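Local coordinates for aspartate-semialdehyde dehydrogenase (Thermus thermophilus, PDB 2YV3), which acts as an aspartate-semialdehyde dehydrogenase, probably forming L-aspartate-semialdehyde from L-aspartyl-4-phosphate with NADPH on the route to lysine, methionine and threonine, at the interface of chains A and B. Coordinates in Å, arbitrary orientation; residue numbers count along the deposited sequence, not the author numbering. Chains: chain A/B, Aspartate-semialdehyde dehydrogenase.

Contact 1: the interface of chains A and B. Residues chain A 184-185, 191-194; chain B 274, 276-278.
B:Tyr276 is set between A:His185 and A:His194 in a loop-to-loop patch that helps tie the two subunits of the homodimer together. The phenol oxygen OH lies 2.7 Å from ND1 of A:His194, in a hydrogen bond of 148° at the hydrogen whose direction is not decided. A:His194 has CG anti to its backbone N (chi1 -177°), which carries the imidazole beside the phenol; the two rings meet edge-to-face, their planes 85° apart, with the imidazole giving the edge. On one face of B:Tyr276 lie both CB of A:His194, 3.4 Å from CZ, and CG of A:Pro193, 3.5 Å from CD1. A:His185 approaches from the opposite face, tip to tip with the phenol, and its NE2 makes a weak hydrogen bond of 3.0 Å to OH. A second weak bond runs from NE2 to the backbone O of B:Lys274, so one N-H is shared, weakly, between two oxygens. A phenylalanine in place of B:Tyr276 would probably leave ND1 of A:His194 without its mate and hold the A:His185 ring less firmly. The chain of B:Met278, bent at its third side-chain torsion, brings its methyl over a face of A:His185 in a CH-pi contact, modelled too close for its length to carry weight. Beyond the rings, the aliphatic stem of B:Lys274 lies against the loop, with CD 3.5 Å from CB of A:Ala184.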
# COMPACT_ATOMS: atom_id res chain seq x y z
N ALA A 184 -7.04 -4.78 -14.33
CA ALA A 184 -7.96 -3.78 -14.87
C ALA A 184 -7.20 -2.75 -15.69
O ALA A 184 -7.75 -2.11 -16.59
CB ALA A 184 -8.72 -3.10 -13.71
N HIS A 185 -5.91 -2.62 -15.38
CA HIS A 185 -5.03 -1.65 -16.03
C HIS A 185 -3.62 -2.25 -16.09
O HIS A 185 -3.41 -3.41 -15.75
CB HIS A 185 -5.01 -0.36 -15.20
CG HIS A 185 -6.35 0.29 -15.05
ND1 HIS A 185 -6.82 1.25 -15.92
CD2 HIS A 185 -7.31 0.14 -14.11
CE1 HIS A 185 -8.01 1.65 -15.53
NE2 HIS A 185 -8.34 0.99 -14.43
N VAL A 191 -0.17 1.18 -8.97
CA VAL A 191 -1.03 0.47 -8.04
C VAL A 191 -2.46 0.70 -8.49
O VAL A 191 -2.79 1.77 -8.99
CB VAL A 191 -0.78 0.90 -6.56
CG1 VAL A 191 0.65 0.58 -6.18
CG2 VAL A 191 -1.08 2.40 -6.35
N ILE A 192 -3.29 -0.33 -8.34
CA ILE A 192 -4.70 -0.28 -8.77
C ILE A 192 -5.58 -0.37 -7.54
O ILE A 192 -5.70 -1.44 -6.97
CB ILE A 192 -5.03 -1.50 -9.69
CG1 ILE A 192 -3.96 -1.65 -10.77
CG2 ILE A 192 -6.35 -1.28 -10.41
CD1 ILE A 192 -3.79 -3.04 -11.21
N PRO A 193 -6.20 0.74 -7.12
CA PRO A 193 -7.07 0.67 -5.93
C PRO A 193 -8.36 -0.06 -6.33
O PRO A 193 -9.47 0.38 -6.05
CB PRO A 193 -7.28 2.14 -5.60
CG PRO A 193 -7.32 2.76 -6.95
CD PRO A 193 -6.18 2.11 -7.67
N HIS A 194 -8.18 -1.20 -6.97
CA HIS A 194 -9.30 -1.96 -7.44
C HIS A 194 -8.96 -3.45 -7.52
O HIS A 194 -8.23 -3.88 -8.40
CB HIS A 194 -9.70 -1.42 -8.82
CG HIS A 194 -10.91 -2.07 -9.42
ND1 HIS A 194 -11.46 -1.65 -10.61
CD2 HIS A 194 -11.65 -3.13 -9.02
CE1 HIS A 194 -12.48 -2.42 -10.92
NE2 HIS A 194 -12.62 -3.33 -9.97
N LYS B 274 -13.98 1.61 -13.95
CA LYS B 274 -12.61 1.32 -13.56
C LYS B 274 -11.88 2.65 -13.65
O LYS B 274 -10.85 2.79 -14.29
CB LYS B 274 -11.98 0.31 -14.54
CG LYS B 274 -12.51 -1.13 -14.39
CD LYS B 274 -11.72 -2.11 -15.27
CE LYS B 274 -12.66 -3.07 -15.99
NZ LYS B 274 -13.77 -3.57 -15.09
N TYR B 276 -10.37 5.42 -11.14
CA TYR B 276 -9.90 5.81 -9.80
C TYR B 276 -8.44 6.23 -9.98
O TYR B 276 -7.86 5.90 -11.00
CB TYR B 276 -9.99 4.63 -8.82
CG TYR B 276 -9.88 3.33 -9.54
CD1 TYR B 276 -8.69 2.95 -10.16
CD2 TYR B 276 -11.00 2.54 -9.73
CE1 TYR B 276 -8.63 1.84 -10.95
CE2 TYR B 276 -10.95 1.42 -10.53
CZ TYR B 276 -9.76 1.08 -11.13
OH TYR B 276 -9.73 -0.01 -11.96
N PRO B 277 -7.85 6.95 -9.01
CA PRO B 277 -6.45 7.41 -9.09
C PRO B 277 -5.44 6.27 -9.32
O PRO B 277 -5.63 5.14 -8.88
CB PRO B 277 -6.23 8.11 -7.75
CG PRO B 277 -7.60 8.47 -7.27
CD PRO B 277 -8.39 7.25 -7.67
N MET B 278 -4.36 6.59 -10.03
CA MET B 278 -3.31 5.62 -10.32
C MET B 278 -2.00 6.38 -10.57
O MET B 278 -1.96 7.36 -11.30
CB MET B 278 -3.65 4.78 -11.57
CG MET B 278 -4.93 3.96 -11.48
SD MET B 278 -4.93 2.44 -12.46
CE MET B 278 -5.15 3.07 -14.01

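Contact 2: the interface of chains A and B. Residues chain A 145, 147, 243, 245, 298-299; chain B 145-147, 226, 298-299.
A:Arg145 and B:Arg145 meet tip to tip across the homodimer interface, guanidinium planes 33° apart, in a patch where like residues of the two subunits pair, as expected close to the two-fold axis. A:Arg145 and A:Ile147 lie on strand 143-151, A:Glu245 on strand 237-246. The arginine NH2 atoms are two donors modelled in contact: the tips of two probably like-charged groups are close, though the exact spacing is doubtful. A:Glu245 probably eases this: OE1 forms a salt bridge of 2.8 Å with NH2 of A:Arg145, while OE2 stands 3.8 Å from NH2 of B:Arg145 in a longer one. B:Arg145, bent at chi2 and chi3 (-104° and -75°), swings its guanidinium to the rim of A:Phe299. Edge meets edge there, the planes nearly perpendicular, with CZ of B:Arg145 3.6 Å from CD2 of the ring; CB of A:Glu245 lies over one ring face. Next to the charged pair, A:Ile147 and B:Ile147 point tip to tip through CD1 methyls modelled too close for the spacing to carry weight. Each crosses the partner's Phe299 at about a right angle, CD1 of B:Ile147 being 3.8 Å from CZ of A:Phe299. CB of A:Ala298 closes the flank, 3.7 Å from CG1 of B:Ile147.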
# COMPACT_ATOMS: atom_id res chain seq x y z
N ARG A 145 -12.85 -2.51 16.11
CA ARG A 145 -12.68 -1.67 14.92
C ARG A 145 -11.35 -1.89 14.17
O ARG A 145 -10.30 -1.55 14.69
CB ARG A 145 -12.80 -0.20 15.35
CG ARG A 145 -13.55 0.68 14.38
CD ARG A 145 -14.44 1.67 15.12
NE ARG A 145 -13.69 2.70 15.82
CZ ARG A 145 -14.24 3.63 16.61
NH1 ARG A 145 -15.56 3.65 16.80
NH2 ARG A 145 -13.48 4.54 17.20
N ILE A 147 -9.12 -1.26 10.51
CA ILE A 147 -8.99 -0.48 9.29
C ILE A 147 -7.78 -0.92 8.48
O ILE A 147 -6.67 -0.42 8.71
CB ILE A 147 -8.84 1.01 9.65
CG1 ILE A 147 -9.99 1.41 10.58
CG2 ILE A 147 -8.84 1.87 8.39
CD1 ILE A 147 -9.90 2.80 11.12
N SER A 243 -4.81 -1.74 11.55
CA SER A 243 -5.05 -0.83 12.66
C SER A 243 -6.26 -1.36 13.39
O SER A 243 -7.14 -1.95 12.78
CB SER A 243 -5.33 0.57 12.14
OG SER A 243 -4.27 0.99 11.29
N GLU A 245 -8.92 -0.90 17.20
CA GLU A 245 -9.31 -0.22 18.42
C GLU A 245 -9.71 -1.40 19.32
O GLU A 245 -10.47 -2.28 18.89
CB GLU A 245 -10.49 0.73 18.17
CG GLU A 245 -10.86 1.58 19.38
CD GLU A 245 -11.97 2.58 19.08
OE1 GLU A 245 -13.03 2.17 18.55
OE2 GLU A 245 -11.78 3.78 19.40
N ALA A 298 -4.22 7.09 16.39
CA ALA A 298 -5.57 7.32 15.89
C ALA A 298 -6.60 7.03 16.97
O ALA A 298 -7.37 7.90 17.36
CB ALA A 298 -5.83 6.46 14.66
N PHE A 299 -6.61 5.79 17.45
CA PHE A 299 -7.55 5.36 18.48
C PHE A 299 -7.03 5.64 19.89
O PHE A 299 -5.81 5.75 20.11
CB PHE A 299 -7.81 3.88 18.33
CG PHE A 299 -8.30 3.50 16.97
CD1 PHE A 299 -7.85 2.34 16.34
CD2 PHE A 299 -9.24 4.30 16.32
CE1 PHE A 299 -8.31 1.98 15.09
CE2 PHE A 299 -9.70 3.96 15.06
CZ PHE A 299 -9.24 2.79 14.44
N ARG B 145 -10.37 12.19 13.02
CA ARG B 145 -9.53 11.00 13.05
C ARG B 145 -9.19 10.60 11.64
O ARG B 145 -10.06 10.21 10.89
CB ARG B 145 -10.29 9.87 13.71
CG ARG B 145 -10.48 10.07 15.17
CD ARG B 145 -9.52 9.18 15.92
NE ARG B 145 -9.98 7.81 15.88
CZ ARG B 145 -11.08 7.39 16.49
NH1 ARG B 145 -11.79 8.26 17.19
NH2 ARG B 145 -11.47 6.13 16.38
N VAL B 146 -7.91 10.70 11.30
CA VAL B 146 -7.43 10.32 9.98
C VAL B 146 -6.52 9.12 10.17
O VAL B 146 -5.82 9.01 11.18
CB VAL B 146 -6.63 11.48 9.33
CG1 VAL B 146 -5.81 10.97 8.15
CG2 VAL B 146 -7.58 12.56 8.87
N ILE B 147 -6.55 8.21 9.21
CA ILE B 147 -5.71 7.03 9.21
C ILE B 147 -5.32 6.89 7.75
O ILE B 147 -6.20 6.78 6.87
CB ILE B 147 -6.48 5.79 9.65
CG1 ILE B 147 -6.91 5.95 11.11
CG2 ILE B 147 -5.63 4.54 9.44
CD1 ILE B 147 -7.81 4.84 11.63
N SER B 226 -2.96 9.52 12.25
CA SER B 226 -2.22 8.27 12.31
C SER B 226 -1.75 7.85 10.92
O SER B 226 -2.57 7.55 10.05
CB SER B 226 -3.12 7.19 12.91
OG SER B 226 -2.40 6.24 13.67
N ALA B 298 -15.99 1.31 8.86
CA ALA B 298 -15.25 1.31 10.12
C ALA B 298 -15.96 2.18 11.15
O ALA B 298 -16.19 1.74 12.27
CB ALA B 298 -13.82 1.80 9.90
N PHE B 299 -16.30 3.42 10.78
CA PHE B 299 -16.96 4.35 11.70
C PHE B 299 -18.41 4.71 11.34
O PHE B 299 -18.89 4.44 10.24
CB PHE B 299 -16.18 5.69 11.86
CG PHE B 299 -14.82 5.72 11.22
CD1 PHE B 299 -14.66 5.44 9.87
CD2 PHE B 299 -13.71 6.09 11.95
CE1 PHE B 299 -13.42 5.53 9.26
CE2 PHE B 299 -12.46 6.19 11.36
CZ PHE B 299 -12.32 5.91 10.00

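Contact 3: the interface of chains A and B. Residues chain A 193, 198, 202-204, 207, 227-228; chain B 292, 294.
A:Glu207 receives B:Arg292 and B:Arg294 tip to tip, making the dense, polar half of this homodimer patch. NH2 of B:Arg292 forms a salt bridge with the A:Glu207 carboxylate and lies 2.6 Å from its OE2, a donor-acceptor pair that can be a hydrogen bond; NH2 of B:Arg294 is 3.2 Å from OE2. The B:Arg292 guanidinium stands nearly upright on that of B:Arg294, its NH2 over the centre of the plane, and the shared carboxylate would be expected to offset their charge. B:Arg294, extended from CG to NE, lays NE over the face of A:Tyr203, 3.2 Å from the ring centroid, in a cation-pi contact with planes 80° apart. The rotation of the B:Arg294 guanidinium is fixed by in-plane bonds: NH2 donates to OG1 of A:Thr228 (2.7 Å), and NH1 to the backbone O of B:Arg292 (2.8 Å). The other half is looser. NE of B:Arg292 makes a weak hydrogen bond to O of A:Pro193, and its CD stands 3.7 Å from CE1 of A:Phe198. In the fold, both arginines project from strand 288-295, A:Thr228 ends strand 224-228, and A:Glu207 lies in the first turn of helix 205-219, capped by A:Thr204, whose OG1 accepts from N of A:Glu207 at 176°.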
# COMPACT_ATOMS: atom_id res chain seq x y z
N PRO A 193 -6.20 0.74 -7.12
CA PRO A 193 -7.07 0.67 -5.93
C PRO A 193 -8.36 -0.06 -6.33
O PRO A 193 -9.47 0.38 -6.05
CB PRO A 193 -7.28 2.14 -5.60
CG PRO A 193 -7.32 2.76 -6.95
CD PRO A 193 -6.18 2.11 -7.67
N PHE A 198 -17.22 -4.05 -7.69
CA PHE A 198 -17.77 -2.94 -6.92
C PHE A 198 -19.19 -3.22 -6.55
O PHE A 198 -20.00 -3.57 -7.39
CB PHE A 198 -17.71 -1.62 -7.72
CG PHE A 198 -16.35 -1.01 -7.76
CD1 PHE A 198 -15.89 -0.24 -6.70
CD2 PHE A 198 -15.49 -1.27 -8.81
CE1 PHE A 198 -14.59 0.27 -6.69
CE2 PHE A 198 -14.20 -0.77 -8.81
CZ PHE A 198 -13.74 -0.00 -7.74
N GLY A 202 -19.83 0.97 -2.25
CA GLY A 202 -18.56 1.57 -2.64
C GLY A 202 -17.36 0.65 -2.66
O GLY A 202 -16.46 0.79 -3.50
N TYR A 203 -17.33 -0.30 -1.72
CA TYR A 203 -16.26 -1.28 -1.60
C TYR A 203 -16.31 -2.31 -2.73
O TYR A 203 -17.26 -2.35 -3.53
CB TYR A 203 -16.37 -1.99 -0.25
CG TYR A 203 -16.10 -1.08 0.90
CD1 TYR A 203 -14.83 -0.98 1.44
CD2 TYR A 203 -17.09 -0.21 1.38
CE1 TYR A 203 -14.53 -0.04 2.42
CE2 TYR A 203 -16.81 0.73 2.37
CZ TYR A 203 -15.52 0.81 2.87
OH TYR A 203 -15.20 1.76 3.81
N THR A 204 -15.27 -3.12 -2.81
CA THR A 204 -15.17 -4.17 -3.82
C THR A 204 -15.43 -5.49 -3.12
O THR A 204 -15.33 -5.57 -1.89
CB THR A 204 -13.76 -4.20 -4.48
OG1 THR A 204 -12.80 -4.73 -3.56
CG2 THR A 204 -13.35 -2.79 -4.91
N GLU A 207 -12.59 -6.26 -0.76
CA GLU A 207 -12.66 -5.50 0.47
C GLU A 207 -13.72 -6.08 1.40
O GLU A 207 -13.43 -6.38 2.56
CB GLU A 207 -13.01 -4.03 0.16
CG GLU A 207 -11.91 -3.31 -0.59
CD GLU A 207 -12.31 -1.94 -1.09
OE1 GLU A 207 -13.20 -1.85 -1.94
OE2 GLU A 207 -11.71 -0.95 -0.62
N ALA A 227 -11.73 -1.64 4.90
CA ALA A 227 -10.53 -2.11 4.20
C ALA A 227 -10.46 -1.62 2.77
O ALA A 227 -11.49 -1.54 2.08
CB ALA A 227 -10.49 -3.64 4.22
N THR A 228 -9.26 -1.28 2.32
CA THR A 228 -9.04 -0.82 0.95
C THR A 228 -8.10 -1.81 0.28
O THR A 228 -6.92 -1.82 0.59
CB THR A 228 -8.33 0.56 0.87
OG1 THR A 228 -9.09 1.54 1.57
CG2 THR A 228 -8.18 1.00 -0.62
N ARG B 292 -12.60 6.70 -5.29
CA ARG B 292 -12.90 5.57 -4.43
C ARG B 292 -13.61 6.08 -3.18
O ARG B 292 -13.61 5.43 -2.14
CB ARG B 292 -11.61 4.82 -4.05
CG ARG B 292 -11.13 3.87 -5.12
CD ARG B 292 -12.20 2.85 -5.47
NE ARG B 292 -12.05 1.60 -4.72
CZ ARG B 292 -12.33 1.44 -3.43
NH1 ARG B 292 -12.78 2.45 -2.71
NH2 ARG B 292 -12.16 0.27 -2.86
N ARG B 294 -16.12 6.62 -0.54
CA ARG B 294 -17.20 5.78 -0.10
C ARG B 294 -17.54 5.94 1.36
O ARG B 294 -16.74 6.47 2.14
CB ARG B 294 -16.83 4.32 -0.40
CG ARG B 294 -15.41 3.93 0.04
CD ARG B 294 -15.04 2.51 -0.36
NE ARG B 294 -13.88 1.97 0.37
CZ ARG B 294 -12.64 2.44 0.29
NH1 ARG B 294 -12.36 3.48 -0.48
NH2 ARG B 294 -11.66 1.87 0.97

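Contacts 1 and 3 are neighbours, their C-alpha centres about 11 Å apart, and A:Pro193 belongs to both, its ring packing in contact 1 and its carbonyl facing contact 3. The C-alpha centre of contact 2 is about 16 Å from that of contact 3 and about 24 Å from that of contact 1, so contact 3 lies between them in position. Symmetry repeats contacts 1 and 3 with the chains exchanged, whereas contact 2 pairs like residues close to the axis. All three centres are about 15 to 21 Å from A:Cys125 and A:His238, the predicted catalytic residues; the structure alone does not show whether dimerisation affects catalysis.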